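PDB 2JGP: tyrocidine synthetase 3 from Brevibacillus brevis, which takes part in synthesis of the peptide antibiotic tyrocidine, its carrier domain probably holding the growing peptide as a thioester and its condensation domain forming peptide bonds. Local coordinates for residues A[459-467]-A[479-487]. Sequence-based numbering, arbitrary orientation.
Sequences QHAKFDLTF and GVEYSTSLF
E481 and T466 face each other as the hydrogen-bonded pair of an antiparallel beta hairpin in the condensation domain, T466 N giving its proton to E481 O at 2.7 Å and E481 N returning one to T466 O. Their side chains lie side by side on one face of the sheet. With CG anti to the backbone N (chi1 171°) and an extended chain beyond it, E481 runs alongside T466 and brings its carboxylate to H460 and A461, its OE2 3.6 Å from A461 CA. The carboxylate also comes to 3.3 Å from H460 O through OE2, two acceptors with no bond between them. Two waters, each 2.7 Å away, probably donate to OE2. One of these waters accepts from K462 N, and the other is bonded to T466 OG1.

The opposite face is apolar. V480 spreads its methyls between two neighbours, CG1 to L465 CD1 and CG2 to F467 CD1, each pair 3.9 Å apart. L465 CB rests against Y482 CB within their non-hydrogen-bonded pair, while the Y482 ring leads away toward helix 489-508, which also meets V480 and F487.

Just before strand 465-471 begins, D464 O accepts from S483 N (3.0 Å, 162° at the hydrogen), at the end of its partner strand, the donor tilted 31° from the carbonyl plane, and the edge of the F487 ring meets the same oxygen through CE2. L486 CD1 lies 3.6 Å from D464 OD1, whose carboxylate makes a salt bridge with R295 through OD2. S483 O accepts from both L486 N and F487 N, holding the turn after the strand. Chemically, the hairpin has an apolar face turned to helix 489-508 and a polar face where waters tie the K462 backbone and T466 hydroxyl to the E481 carboxylate, probably helping to offset the close H460 carbonyl.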
loop_
_atom_site.group_PDB
_atom_site.type_symbol
_atom_site.label_atom_id
_atom_site.label_comp_id
_atom_site.label_asym_id
_atom_site.label_seq_id
_atom_site.Cartn_x
_atom_site.Cartn_y
_atom_site.Cartn_z
ATOM N N GLN A 459 9.147 -3.706 -16.637
ATOM C CA GLN A 459 8.824 -4.228 -17.963
ATOM C C GLN A 459 7.324 -4.501 -18.141
ATOM O O GLN A 459 6.852 -4.652 -19.269
ATOM C CB GLN A 459 9.632 -5.496 -18.253
ATOM C CG GLN A 459 11.149 -5.279 -18.317
ATOM C CD GLN A 459 11.599 -4.535 -19.570
ATOM O OE1 GLN A 459 11.327 -3.342 -19.734
ATOM N NE2 GLN A 459 12.305 -5.235 -20.453
ATOM N N HIS A 460 6.591 -4.569 -17.030
ATOM C CA HIS A 460 5.131 -4.670 -17.045
ATOM C C HIS A 460 4.551 -3.404 -16.420
ATOM O O HIS A 460 4.901 -3.048 -15.292
ATOM C CB HIS A 460 4.678 -5.907 -16.262
ATOM C CG HIS A 460 3.192 -6.015 -16.087
ATOM N ND1 HIS A 460 2.389 -6.715 -16.962
ATOM C CD2 HIS A 460 2.368 -5.527 -15.129
ATOM C CE1 HIS A 460 1.133 -6.647 -16.553
ATOM N NE2 HIS A 460 1.093 -5.930 -15.443
ATOM N N ALA A 461 3.672 -2.722 -17.150
ATOM C CA ALA A 461 3.058 -1.489 -16.659
ATOM C C ALA A 461 1.536 -1.604 -16.657
ATOM O O ALA A 461 0.911 -1.563 -17.713
ATOM C CB ALA A 461 3.506 -0.306 -17.509
ATOM N N LYS A 462 0.941 -1.748 -15.471
ATOM C CA LYS A 462 -0.522 -1.845 -15.361
ATOM C C LYS A 462 -1.216 -0.521 -15.703
ATOM O O LYS A 462 -2.321 -0.521 -16.246
ATOM C CB LYS A 462 -0.941 -2.297 -13.959
ATOM C CG LYS A 462 -2.418 -2.691 -13.854
ATOM C CD LYS A 462 -2.867 -2.841 -12.398
ATOM C CE LYS A 462 -4.387 -2.754 -12.268
ATOM N NZ LYS A 462 -4.817 -2.524 -10.854
ATOM N N PHE A 463 -0.557 0.595 -15.402
ATOM C CA PHE A 463 -1.136 1.926 -15.599
ATOM C C PHE A 463 -0.351 2.702 -16.644
ATOM O O PHE A 463 0.753 2.300 -16.997
ATOM C CB PHE A 463 -1.137 2.677 -14.274
ATOM C CG PHE A 463 -1.873 1.961 -13.189
ATOM C CD1 PHE A 463 -1.194 1.165 -12.280
ATOM C CD2 PHE A 463 -3.252 2.063 -13.091
ATOM C CE1 PHE A 463 -1.877 0.490 -11.278
ATOM C CE2 PHE A 463 -3.946 1.388 -12.096
ATOM C CZ PHE A 463 -3.254 0.600 -11.187
ATOM N N ASP A 464 -0.919 3.807 -17.136
ATOM C CA ASP A 464 -0.227 4.656 -18.117
ATOM C C ASP A 464 1.168 4.950 -17.625
ATOM O O ASP A 464 2.142 4.860 -18.372
ATOM C CB ASP A 464 -0.951 5.985 -18.324
ATOM C CG ASP A 464 -2.211 5.842 -19.127
ATOM O OD1 ASP A 464 -2.610 4.699 -19.420
ATOM O OD2 ASP A 464 -2.800 6.884 -19.467
ATOM N N LEU A 465 1.253 5.314 -16.352
ATOM C CA LEU A 465 2.536 5.408 -15.690
ATOM C C LEU A 465 2.402 5.314 -14.174
ATOM O O LEU A 465 1.367 5.667 -13.601
ATOM C CB LEU A 465 3.276 6.685 -16.116
ATOM C CG LEU A 465 2.869 8.035 -15.528
ATOM C CD1 LEU A 465 3.639 8.290 -14.263
ATOM C CD2 LEU A 465 3.140 9.156 -16.528
ATOM N N THR A 466 3.446 4.781 -13.545
ATOM C CA THR A 466 3.541 4.713 -12.097
ATOM C C THR A 466 4.738 5.549 -11.681
ATOM O O THR A 466 5.861 5.294 -12.128
ATOM C CB THR A 466 3.740 3.269 -11.616
ATOM O OG1 THR A 466 2.580 2.498 -11.945
ATOM C CG2 THR A 466 3.975 3.225 -10.112
ATOM N N PHE A 467 4.485 6.551 -10.840
ATOM C CA PHE A 467 5.503 7.499 -10.415
ATOM C C PHE A 467 5.952 7.076 -9.022
ATOM O O PHE A 467 5.128 6.985 -8.121
ATOM C CB PHE A 467 4.907 8.911 -10.390
ATOM C CG PHE A 467 5.884 9.985 -9.998
ATOM C CD1 PHE A 467 6.487 10.775 -10.964
ATOM C CD2 PHE A 467 6.188 10.218 -8.661
ATOM C CE1 PHE A 467 7.381 11.770 -10.606
ATOM C CE2 PHE A 467 7.082 11.209 -8.301
ATOM C CZ PHE A 467 7.678 11.986 -9.276
ATOM N N GLY A 479 11.454 7.672 -9.875
ATOM C CA GLY A 479 11.306 6.606 -10.867
ATOM C C GLY A 479 9.962 6.703 -11.569
ATOM O O GLY A 479 8.944 6.991 -10.935
ATOM N N VAL A 480 9.966 6.469 -12.881
ATOM C CA VAL A 480 8.731 6.417 -13.663
ATOM C C VAL A 480 8.719 5.137 -14.483
ATOM O O VAL A 480 9.607 4.907 -15.302
ATOM C CB VAL A 480 8.571 7.649 -14.578
ATOM C CG1 VAL A 480 7.285 7.551 -15.404
ATOM C CG2 VAL A 480 8.567 8.923 -13.746
ATOM N N GLU A 481 7.727 4.294 -14.208
ATOM C CA GLU A 481 7.443 3.110 -14.993
ATOM C C GLU A 481 6.281 3.498 -15.890
ATOM O O GLU A 481 5.242 3.926 -15.399
ATOM C CB GLU A 481 7.050 1.955 -14.077
ATOM C CG GLU A 481 6.525 0.723 -14.783
ATOM C CD GLU A 481 5.871 -0.236 -13.812
ATOM O OE1 GLU A 481 6.604 -1.013 -13.168
ATOM O OE2 GLU A 481 4.624 -0.205 -13.688
ATOM N N TYR A 482 6.453 3.351 -17.199
ATOM C CA TYR A 482 5.478 3.882 -18.149
ATOM C C TYR A 482 5.153 2.896 -19.256
ATOM O O TYR A 482 5.949 2.010 -19.565
ATOM C CB TYR A 482 5.994 5.186 -18.758
ATOM C CG TYR A 482 7.292 5.046 -19.519
ATOM C CD1 TYR A 482 7.296 4.797 -20.886
ATOM C CD2 TYR A 482 8.516 5.179 -18.873
ATOM C CE1 TYR A 482 8.488 4.670 -21.593
ATOM C CE2 TYR A 482 9.710 5.053 -19.568
ATOM C CZ TYR A 482 9.688 4.801 -20.924
ATOM O OH TYR A 482 10.863 4.676 -21.611
ATOM N N SER A 483 3.980 3.082 -19.854
ATOM C CA SER A 483 3.524 2.274 -20.976
ATOM C C SER A 483 4.350 2.576 -22.221
ATOM O O SER A 483 4.382 3.713 -22.680
ATOM C CB SER A 483 2.053 2.570 -21.272
ATOM O OG SER A 483 1.244 2.289 -20.149
ATOM N N THR A 484 4.996 1.549 -22.769
ATOM C CA THR A 484 5.796 1.683 -23.988
ATOM C C THR A 484 4.934 2.089 -25.195
ATOM O O THR A 484 5.426 2.698 -26.147
ATOM C CB THR A 484 6.528 0.352 -24.292
ATOM O OG1 THR A 484 7.303 -0.026 -23.144
ATOM C CG2 THR A 484 7.443 0.489 -25.494
ATOM N N SER A 485 3.651 1.749 -25.147
ATOM C CA SER A 485 2.725 2.059 -26.231
ATOM C C SER A 485 2.304 3.534 -26.267
ATOM O O SER A 485 1.700 3.969 -27.244
ATOM C CB SER A 485 1.481 1.181 -26.108
ATOM O OG SER A 485 0.794 1.477 -24.911
ATOM N N LEU A 486 2.620 4.287 -25.218
ATOM C CA LEU A 486 2.169 5.678 -25.078
ATOM C C LEU A 486 3.292 6.722 -25.078
ATOM O O LEU A 486 3.128 7.802 -25.660
ATOM C CB LEU A 486 1.361 5.827 -23.791
ATOM C CG LEU A 486 0.095 4.978 -23.640
ATOM C CD1 LEU A 486 -0.585 5.318 -22.307
ATOM C CD2 LEU A 486 -0.856 5.185 -24.806
ATOM N N PHE A 487 4.413 6.420 -24.421
ATOM C CA PHE A 487 5.478 7.412 -24.220
ATOM C C PHE A 487 6.850 6.911 -24.650
ATOM O O PHE A 487 7.168 5.726 -24.506
ATOM C CB PHE A 487 5.560 7.844 -22.750
ATOM C CG PHE A 487 4.231 8.194 -22.139
ATOM C CD1 PHE A 487 3.595 9.385 -22.463
ATOM C CD2 PHE A 487 3.622 7.337 -21.231
ATOM C CE1 PHE A 487 2.373 9.711 -21.893
ATOM C CE2 PHE A 487 2.400 7.655 -20.661
ATOM C CZ PHE A 487 1.777 8.847 -20.991
HETATM O O HOH W 1 0.129 0.126 -19.537
HETATM O O HOH W 2 2.464 -1.762 -13.163
HETATM O O HOH W 3 2.627 1.450 -14.364
#